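Local atomic coordinates of ABC-type transport system, sugar-family extracellular solute-binding protein (Peptoclostridium difficile 630, PDB entry 6HNI), a protein that binds tyrosine between its two lobes and probably delivers it, as a surface lipoprotein with adhesive properties, to an ABC-type importer. Residues 155-161 with 209-215; 250-256 with 288-294. The protein carries 1 engineered substitution. Where two conformers were deposited one is given. Residue numbers count along the deposited sequence, not the author numbering.

Following the chain from the N terminus, the parallel sheet of the first lobe is laid down before either contact, and both contacts belong to the other lobe. Contact 1 pairs strand 157-163 with strand 211-214, closing a loop that includes helix 167-183, edge strand 186-192 and helix 198-205. The chain then passes through strand 238-240 to strand 252-255. From there it leaves for the first lobe, where helix 258-273 packs, and returns to strand 290-294: contact 2 closes this 31-residue excursion. The loops follow in series. The contact centres are about 16 Å apart and their nearest atoms about 6 Å, so they do not touch; backbone hydrogen bonds from Leu251 to Val238 and Ala252 to Ala240 connect the two strand systems.

Contact 1: 155-161 with 209-215; sequences AKTIGVM and IDVLYVP
This is a buried pairing of neighbouring parallel strands in the parallel sheet of the C-terminal lobe. Strands 157-161 and 211-214, both extended, run 4.6 Å apart at closest approach, their directions twisted by 40°, with Ile158 opposite Val211 and Gly159 opposite Leu212. Gly159 N donates to Val211 O (2.8 Å), and Tyr213 N to Gly159 O (2.8 Å). At the N-terminal end of the strands, Asp210 N binds Thr157 O (2.9 Å), while Asp210 OD2 (chi1 m) accepts from Lys156 N (2.9 Å) and Thr157 N (3.0 Å), a carboxylate suited to two backbone donors. At the other end a water accepts from Met161 N (2.9 Å) and donates to Tyr213 O (2.8 Å), and Val160 CG2 rests on Pro215 CG (3.9 Å). Glycine suits position 159 because a CB would clash with Ile209 CD1. On the opposite face, beta-branched Ile158 and Val211 meet CG1 to CG1 at 3.8 Å. The strand order 186-192, 157-163, 211-214, 238-240 is that of a Rossmann-like periplasmic-binding-protein lobe.

Contact 2: 250-256 with 288-294; sequences ALACQGI and DTDIIVN. With EDO (1,2-ethanediol), chain D.
Beyond the kink at Leu251 (phi/psi -77/-50) the strands are extended, and 252-255 and 290-294 pair antiparallel, at 162° and 4.7 Å at closest approach, in the C-terminal lobe of a periplasmic-binding-protein-like fold. With strand 311-314, parallel to 290-294, they form a mixed group that continues the parallel sheet past 238-240. Cys253-Ile292 and Gly255-Asp290 are hydrogen-bonded pairs; Ala252-Val293 and Gln254-Ile291 are non-hydrogen-bonded pairs, with CA atoms 4.3 and 4.2 Å apart respectively. Cys253 N reaches Ile292 O at 2.9 Å and Ile292 N returns to Cys253 O at 3.1 Å; Gly255 N to Asp290 O (3.2 Å) and Asp290 N to Gly255 O (3.0 Å) repeat the pattern. Asn294 N to Leu251 O (2.9 Å) extends it beyond Ala252. Between these bonds come CA-H...O contacts, such as Ile291 CA to Cys253 O at 3.2 Å.

Small and branched apolar residues suit the buried end. Ala252 CB lies 3.8 Å from Val293 CG2, on the face where Phe151 packs. Cys253 SG sits 4.1 Å from Ile292 CB on the other face, beside helix 243-247. Toward the more open end, Gln254 CG packs on Ile291 CG1 at 3.8 Å. Strand 252-255 leads to the hinge, where the Ile256 side chain is about 8 Å from the bound tyrosine. Asn294 N-caps helix 295-300: OD1 accepts from Ile297 N, while ND2 binds Val246 O and Thr316 OG1, a double role that suits an amide. Near Gly255, a 1,2-ethanediol, probably from the crystallisation liquor, donates from O1 to Asp288 O at 3.0 Å, but its C1 is 2.5 Å from Asp290 OD2, too close for a non-bonded contact.

Contact 1: 155-161 with 209-215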
ATOM      1  N   ALA A 155     -13.776   9.252 -20.336  1.00 20.24           N
ATOM      2  CA  ALA A 155     -12.320   9.250 -20.310  1.00 19.25           C
ATOM      3  C   ALA A 155     -11.843   8.127 -21.180  1.00 19.73           C
ATOM      4  O   ALA A 155     -12.449   7.052 -21.192  1.00 24.08           O
ATOM      5  CB  ALA A 155     -11.779   9.084 -18.885  1.00 18.37           C
ATOM      6  N   LYS A 156     -10.781   8.397 -21.940  1.00 19.04           N
ATOM      7  CA  LYS A 156     -10.145   7.373 -22.775  1.00 23.18           C
ATOM      8  C   LYS A 156      -8.666   7.198 -22.506  1.00 18.64           C
ATOM      9  O   LYS A 156      -8.107   6.190 -22.909  1.00 21.76           O
ATOM     10  CB  LYS A 156     -10.369   7.645 -24.274  1.00 24.40           C
ATOM     11  CG  LYS A 156     -11.842   7.567 -24.713  1.00 27.97           C
ATOM     12  CD  LYS A 156     -12.391   6.136 -24.801  1.00 32.57           C
ATOM     13  CE  LYS A 156     -12.267   5.501 -26.211  1.00 40.32           C
ATOM     14  NZ  LYS A 156     -12.393   3.983 -26.284  1.00 30.54           N
ATOM     15  N   THR A 157      -8.036   8.193 -21.867  1.00 16.10           N
ATOM     16  CA  THR A 157      -6.594   8.184 -21.628  1.00 13.61           C
ATOM     17  C   THR A 157      -6.319   8.298 -20.135  1.00 13.12           C
ATOM     18  O   THR A 157      -6.724   9.255 -19.508  1.00 15.26           O
ATOM     19  CB  THR A 157      -5.836   9.321 -22.401  1.00 15.36           C
ATOM     20  OG1 THR A 157      -6.097   9.222 -23.812  1.00 21.88           O
ATOM     21  CG2 THR A 157      -4.345   9.184 -22.180  1.00 19.25           C
ATOM     22  N   ILE A 158      -5.613   7.299 -19.627  1.00 12.45           N
ATOM     23  CA  ILE A 158      -5.315   7.158 -18.188  1.00 12.11           C
ATOM     24  C   ILE A 158      -3.812   7.424 -18.005  1.00 12.74           C
ATOM     25  O   ILE A 158      -2.997   6.741 -18.614  1.00 15.57           O
ATOM     26  CB  ILE A 158      -5.632   5.727 -17.681  1.00 12.03           C
ATOM     27  CG1 ILE A 158      -7.108   5.397 -17.948  1.00 15.31           C
ATOM     28  CG2 ILE A 158      -5.295   5.596 -16.200  1.00 12.44           C
ATOM     29  CD1 ILE A 158      -7.436   3.938 -17.800  1.00 16.60           C
ATOM     30  N   GLY A 159      -3.461   8.368 -17.137  1.00 11.97           N
ATOM     31  CA  GLY A 159      -2.081   8.539 -16.739  1.00 11.55           C
ATOM     32  C   GLY A 159      -1.733   7.701 -15.501  1.00 11.53           C
ATOM     33  O   GLY A 159      -2.607   7.465 -14.652  1.00 12.97           O
ATOM     34  N   VAL A 160      -0.476   7.361 -15.411  1.00 12.45           N
ATOM     35  CA  VAL A 160       0.046   6.694 -14.181  1.00 11.98           C
ATOM     36  C   VAL A 160       1.472   7.172 -13.947  1.00 12.23           C
ATOM     37  O   VAL A 160       2.356   7.000 -14.798  1.00 14.51           O
ATOM     38  CB  VAL A 160      -0.064   5.168 -14.302  1.00 12.01           C
ATOM     39  CG1 VAL A 160       0.745   4.550 -15.400  1.00 13.16           C
ATOM     40  CG2 VAL A 160       0.348   4.553 -12.974  1.00 13.34           C
ATOM     41  N   MET A 161       1.700   7.773 -12.784  1.00 12.40           N
ATOM     42  CA  MET A 161       3.034   8.093 -12.291  1.00 11.64           C
ATOM     43  C   MET A 161       3.391   7.092 -11.193  1.00 11.96           C
ATOM     44  O   MET A 161       2.554   6.802 -10.318  1.00 13.94           O
ATOM     45  CB  MET A 161       3.098   9.555 -11.796  1.00 14.70           C
ATOM     46  CG  MET A 161       4.461   9.978 -11.341  1.00 15.76           C
ATOM     47  SD  MET A 161       4.655  11.764 -11.165  1.00 18.63           S
ATOM     48  CE  MET A 161       3.551  12.048  -9.804  1.00 21.58           C
ATOM     49  N   ILE A 209      -3.740  13.579 -20.472  1.00 15.69           N
ATOM     50  CA  ILE A 209      -4.573  12.525 -19.850  1.00 16.29           C
ATOM     51  C   ILE A 209      -5.937  13.065 -19.454  1.00 16.97           C
ATOM     52  O   ILE A 209      -6.113  14.295 -19.253  1.00 18.31           O
ATOM     53  CB  ILE A 209      -3.876  11.892 -18.599  1.00 15.58           C
ATOM     54  CG1 ILE A 209      -3.797  12.889 -17.414  1.00 14.58           C
ATOM     55  CG2 ILE A 209      -2.539  11.343 -19.029  1.00 14.82           C
ATOM     56  CD1 ILE A 209      -3.176  12.315 -16.125  1.00 14.53           C
ATOM     57  N   ASP A 210      -6.893  12.126 -19.286  1.00 14.72           N
ATOM     58  CA  ASP A 210      -8.220  12.470 -18.851  1.00 15.28           C
ATOM     59  C   ASP A 210      -8.387  12.194 -17.334  1.00 14.62           C
ATOM     60  O   ASP A 210      -9.234  12.818 -16.675  1.00 20.38           O
ATOM     61  CB  ASP A 210      -9.242  11.652 -19.637  1.00 15.66           C
ATOM     62  CG  ASP A 210      -9.181  11.884 -21.166  1.00 17.79           C
ATOM     63  OD1 ASP A 210      -9.009  13.061 -21.573  1.00 22.56           O
ATOM     64  OD2 ASP A 210      -9.334  10.898 -21.951  1.00 20.68           O
ATOM     65  N   VAL A 211      -7.628  11.209 -16.832  1.00 12.27           N
ATOM     66  CA  VAL A 211      -7.711  10.761 -15.427  0.50 12.43           C
ATOM     67  C   VAL A 211      -6.336  10.216 -15.050  1.00 11.47           C
ATOM     68  O   VAL A 211      -5.614   9.699 -15.898  1.00 13.19           O
ATOM     69  CB  VAL A 211      -8.823   9.691 -15.298  0.50 12.81           C
ATOM     70  CG1 VAL A 211      -8.417   8.392 -15.991  0.50 14.59           C
ATOM     71  CG2 VAL A 211      -9.163   9.393 -13.822  0.50 11.46           C
ATOM     72  N   LEU A 212      -5.988  10.374 -13.769  1.00 11.57           N
ATOM     73  CA  LEU A 212      -4.759   9.801 -13.187  1.00 10.55           C
ATOM     74  C   LEU A 212      -5.147   8.614 -12.309  1.00 10.79           C
ATOM     75  O   LEU A 212      -6.100   8.753 -11.523  1.00 13.69           O
ATOM     76  CB  LEU A 212      -4.054  10.780 -12.343  1.00 11.30           C
ATOM     77  CG  LEU A 212      -2.663  10.372 -11.903  1.00 12.61           C
ATOM     78  CD1 LEU A 212      -1.624  10.369 -12.995  1.00 14.45           C
ATOM     79  CD2 LEU A 212      -2.202  11.257 -10.762  1.00 14.65           C
ATOM     80  N   TYR A 213      -4.458   7.513 -12.512  1.00 10.69           N
ATOM     81  CA  TYR A 213      -4.597   6.343 -11.578  1.00 10.66           C
ATOM     82  C   TYR A 213      -3.367   6.294 -10.684  1.00 11.70           C
ATOM     83  O   TYR A 213      -2.233   6.331 -11.167  1.00 13.19           O
ATOM     84  CB  TYR A 213      -4.735   5.074 -12.381  1.00 11.63           C
ATOM     85  CG  TYR A 213      -4.923   3.827 -11.503  1.00 12.20           C
ATOM     86  CD1 TYR A 213      -6.148   3.536 -10.944  1.00 13.58           C
ATOM     87  CD2 TYR A 213      -3.873   2.961 -11.213  1.00 13.07           C
ATOM     88  CE1 TYR A 213      -6.290   2.414 -10.103  1.00 15.02           C
ATOM     89  CE2 TYR A 213      -4.053   1.847 -10.404  1.00 12.97           C
ATOM     90  CZ  TYR A 213      -5.278   1.600  -9.921  1.00 12.46           C
ATOM     91  OH  TYR A 213      -5.420   0.467  -9.069  1.00 14.14           O
ATOM     92  N   VAL A 214      -3.595   6.177  -9.371  1.00 12.19           N
ATOM     93  CA  VAL A 214      -2.501   6.073  -8.410  1.00 11.51           C
ATOM     94  C   VAL A 214      -2.448   4.645  -7.871  1.00 11.21           C
ATOM     95  O   VAL A 214      -3.306   4.257  -7.036  1.00 13.28           O
ATOM     96  CB  VAL A 214      -2.623   7.124  -7.322  1.00 11.75           C
ATOM     97  CG1 VAL A 214      -1.505   6.987  -6.284  1.00 11.57           C
ATOM     98  CG2 VAL A 214      -2.637   8.539  -7.921  1.00 13.30           C
ATOM     99  N   PRO A 215      -1.478   3.867  -8.301  1.00 11.14           N
ATOM    100  CA  PRO A 215      -1.301   2.521  -7.721  1.00 12.11           C
ATOM    101  C   PRO A 215      -0.813   2.646  -6.278  1.00 11.39           C
ATOM    102  O   PRO A 215      -0.601   3.713  -5.748  1.00 12.07           O
ATOM    103  CB  PRO A 215      -0.221   1.880  -8.605  1.00 13.11           C
ATOM    104  CG  PRO A 215       0.320   2.946  -9.448  1.00 16.62           C
ATOM    105  CD  PRO A 215      -0.330   4.242  -9.167  1.00 14.04           C
TER
HETATM  106  O   HOH W   1      -8.220  10.958 -24.329  1.00 37.04           O
HETATM  107  O   HOH W   2      -0.012   7.938 -10.470  1.00 14.29           O

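Contact 2: 250-256 with 288-294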
ATOM      1  N   ALA A 250      -6.624  12.810  -3.382  1.00 13.21           N
ATOM      2  CA  ALA A 250      -7.190  12.137  -4.551  1.00 12.74           C
ATOM      3  C   ALA A 250      -8.730  12.240  -4.501  1.00 12.94           C
ATOM      4  O   ALA A 250      -9.324  12.440  -3.448  1.00 15.80           O
ATOM      5  CB  ALA A 250      -6.752  10.669  -4.615  1.00 14.00           C
ATOM      6  N   LEU A 251      -9.388  11.994  -5.634  1.00 12.71           N
ATOM      7  CA  LEU A 251     -10.832  12.075  -5.666  1.00 13.62           C
ATOM      8  C   LEU A 251     -11.534  10.872  -5.043  1.00 13.98           C
ATOM      9  O   LEU A 251     -12.466  11.050  -4.248  1.00 14.00           O
ATOM     10  CB  LEU A 251     -11.360  12.242  -7.090  1.00 13.99           C
ATOM     11  CG  LEU A 251     -12.857  12.229  -7.306  1.00 14.80           C
ATOM     12  CD1 LEU A 251     -13.501  13.362  -6.545  1.00 16.15           C
ATOM     13  CD2 LEU A 251     -13.198  12.300  -8.796  1.00 14.81           C
ATOM     14  N   ALA A 252     -11.128   9.674  -5.446  1.00 12.62           N
ATOM     15  CA  ALA A 252     -11.897   8.477  -5.069  1.00 13.68           C
ATOM     16  C   ALA A 252     -11.098   7.213  -5.151  1.00 11.97           C
ATOM     17  O   ALA A 252     -10.070   7.146  -5.839  1.00 11.95           O
ATOM     18  CB  ALA A 252     -13.122   8.337  -5.936  1.00 15.20           C
ATOM     19  N   CYS A 253     -11.582   6.187  -4.434  1.00 12.60           N
ATOM     20  CA  CYS A 253     -11.028   4.842  -4.485  1.00 12.54           C
ATOM     21  C   CYS A 253     -12.114   3.811  -4.210  1.00 13.42           C
ATOM     22  O   CYS A 253     -13.186   4.153  -3.701  1.00 13.53           O
ATOM     23  CB  CYS A 253      -9.918   4.702  -3.452  1.00 11.71           C
ATOM     24  SG  CYS A 253     -10.544   4.604  -1.755  1.00 16.43           S
ATOM     25  N   GLN A 254     -11.811   2.557  -4.549  1.00 11.52           N
ATOM     26  CA  GLN A 254     -12.625   1.428  -4.152  1.00 11.84           C
ATOM     27  C   GLN A 254     -11.589   0.391  -3.691  1.00 12.48           C
ATOM     28  O   GLN A 254     -11.077  -0.421  -4.479  1.00 14.71           O
ATOM     29  CB  GLN A 254     -13.483   0.892  -5.304  1.00 12.63           C
ATOM     30  CG  GLN A 254     -14.377  -0.257  -4.883  1.00 14.15           C
ATOM     31  CD  GLN A 254     -15.347  -0.671  -5.958  1.00 15.65           C
ATOM     32  OE1 GLN A 254     -15.124  -0.432  -7.196  1.00 21.06           O
ATOM     33  NE2 GLN A 254     -16.405  -1.243  -5.541  1.00 17.51           N
ATOM     34  N   GLY A 255     -11.241   0.490  -2.407  1.00 12.84           N
ATOM     35  CA  GLY A 255     -10.097  -0.216  -1.867  1.00 12.28           C
ATOM     36  C   GLY A 255     -10.318  -0.914  -0.541  1.00 12.33           C
ATOM     37  O   GLY A 255     -11.387  -0.805   0.027  1.00 13.80           O
ATOM     38  N   ILE A 256      -9.269  -1.602  -0.138  1.00 11.42           N
ATOM     39  CA  ILE A 256      -9.327  -2.449   1.083  1.00 11.70           C
ATOM     40  C   ILE A 256      -9.061  -1.636   2.318  1.00 12.22           C
ATOM     41  O   ILE A 256      -8.612  -0.476   2.310  1.00 13.59           O
ATOM     42  CB  ILE A 256      -8.332  -3.602   0.986  1.00 12.81           C
ATOM     43  CG1 ILE A 256      -6.884  -3.081   1.072  1.00 12.93           C
ATOM     44  CG2 ILE A 256      -8.626  -4.480  -0.221  1.00 13.77           C
ATOM     45  CD1 ILE A 256      -5.843  -4.116   1.367  1.00 14.77           C
ATOM     46  N   ASP A 288     -12.606  -7.478   0.217  1.00 14.19           N
ATOM     47  CA  ASP A 288     -13.604  -6.564   0.698  1.00 14.48           C
ATOM     48  C   ASP A 288     -13.134  -5.127   0.450  1.00 16.44           C
ATOM     49  O   ASP A 288     -12.170  -4.636   1.071  1.00 17.72           O
ATOM     50  CB  ASP A 288     -13.758  -6.797   2.196  1.00 16.71           C
ATOM     51  CG  ASP A 288     -15.002  -6.177   2.811  1.00 22.74           C
ATOM     52  OD1 ASP A 288     -15.765  -5.523   2.102  1.00 29.83           O
ATOM     53  OD2 ASP A 288     -15.241  -6.411   4.071  1.00 26.35           O
ATOM     54  N   THR A 289     -13.801  -4.462  -0.474  1.00 15.64           N
ATOM     55  CA  THR A 289     -13.480  -3.075  -0.783  1.00 15.46           C
ATOM     56  C   THR A 289     -14.662  -2.152  -0.457  1.00 15.85           C
ATOM     57  O   THR A 289     -15.816  -2.586  -0.361  1.00 19.60           O
ATOM     58  CB  THR A 289     -13.060  -2.913  -2.269  1.00 16.41           C
ATOM     59  OG1 THR A 289     -14.131  -3.307  -3.131  1.00 19.16           O
ATOM     60  CG2 THR A 289     -11.825  -3.714  -2.591  1.00 16.94           C
ATOM     61  N   ASP A 290     -14.351  -0.869  -0.324  1.00 14.55           N
ATOM     62  CA  ASP A 290     -15.330   0.172  -0.026  1.00 15.08           C
ATOM     63  C   ASP A 290     -15.001   1.392  -0.826  1.00 15.62           C
ATOM     64  O   ASP A 290     -13.808   1.717  -1.020  1.00 16.43           O
ATOM     65  CB  ASP A 290     -15.345   0.533   1.453  1.00 16.56           C
ATOM     66  CG  ASP A 290     -15.986  -0.595   2.312  1.00 23.70           C
ATOM     67  OD1 ASP A 290     -17.224  -0.655   2.361  1.00 35.26           O
ATOM     68  OD2 ASP A 290     -15.264  -1.421   2.911  1.00 35.52           O
ATOM     69  N   ILE A 291     -16.058   2.042  -1.328  1.00 16.39           N
ATOM     70  CA  ILE A 291     -15.859   3.253  -2.128  1.00 14.50           C
ATOM     71  C   ILE A 291     -15.824   4.463  -1.193  1.00 14.66           C
ATOM     72  O   ILE A 291     -16.755   4.690  -0.393  1.00 17.81           O
ATOM     73  CB  ILE A 291     -16.956   3.453  -3.200  1.00 14.63           C
ATOM     74  CG1 ILE A 291     -17.051   2.267  -4.140  1.00 17.46           C
ATOM     75  CG2 ILE A 291     -16.715   4.758  -4.028  1.00 13.80           C
ATOM     76  CD1 ILE A 291     -18.275   2.268  -5.019  1.00 20.54           C
ATOM     77  N   ILE A 292     -14.719   5.219  -1.270  1.00 13.81           N
ATOM     78  CA  ILE A 292     -14.506   6.404  -0.455  1.00 14.02           C
ATOM     79  C   ILE A 292     -14.100   7.539  -1.432  1.00 13.40           C
ATOM     80  O   ILE A 292     -13.260   7.367  -2.333  1.00 16.05           O
ATOM     81  CB  ILE A 292     -13.433   6.167   0.648  1.00 14.90           C
ATOM     82  CG1 ILE A 292     -13.950   5.110   1.659  1.00 17.11           C
ATOM     83  CG2 ILE A 292     -13.082   7.474   1.345  1.00 17.30           C
ATOM     84  CD1 ILE A 292     -12.942   4.705   2.725  1.00 20.99           C
ATOM     85  N   VAL A 293     -14.750   8.684  -1.227  1.00 14.81           N
ATOM     86  CA  VAL A 293     -14.608   9.852  -2.072  1.00 15.66           C
ATOM     87  C   VAL A 293     -14.277  11.053  -1.177  1.00 15.90           C
ATOM     88  O   VAL A 293     -14.817  11.206  -0.097  1.00 17.56           O
ATOM     89  CB  VAL A 293     -15.906  10.113  -2.843  1.00 17.26           C
ATOM     90  CG1 VAL A 293     -15.879  11.473  -3.550  1.00 17.04           C
ATOM     91  CG2 VAL A 293     -16.170   8.993  -3.823  1.00 18.27           C
ATOM     92  N   ASN A 294     -13.384  11.913  -1.653  1.00 15.97           N
ATOM     93  CA  ASN A 294     -13.019  13.109  -0.966  1.00 16.25           C
ATOM     94  C   ASN A 294     -14.006  14.138  -1.438  1.00 16.11           C
ATOM     95  O   ASN A 294     -13.937  14.616  -2.588  1.00 18.16           O
ATOM     96  CB  ASN A 294     -11.546  13.475  -1.226  1.00 15.58           C
ATOM     97  CG  ASN A 294     -11.105  14.734  -0.482  1.00 16.81           C
ATOM     98  OD1 ASN A 294     -11.821  15.727  -0.460  1.00 18.65           O
ATOM     99  ND2 ASN A 294      -9.922  14.686   0.143  1.00 18.35           N
TER
HETATM  100  C1  EDO D 403     -12.808  -1.067   2.740  0.70 28.02           C
HETATM  101  O1  EDO D 403     -12.611  -2.449   3.007  0.70 35.03           O
HETATM  102  C2  EDO D 403     -11.698  -0.070   2.923  0.70 25.41           C
HETATM  103  O2  EDO D 403     -12.102   1.231   3.247  0.70 26.78           O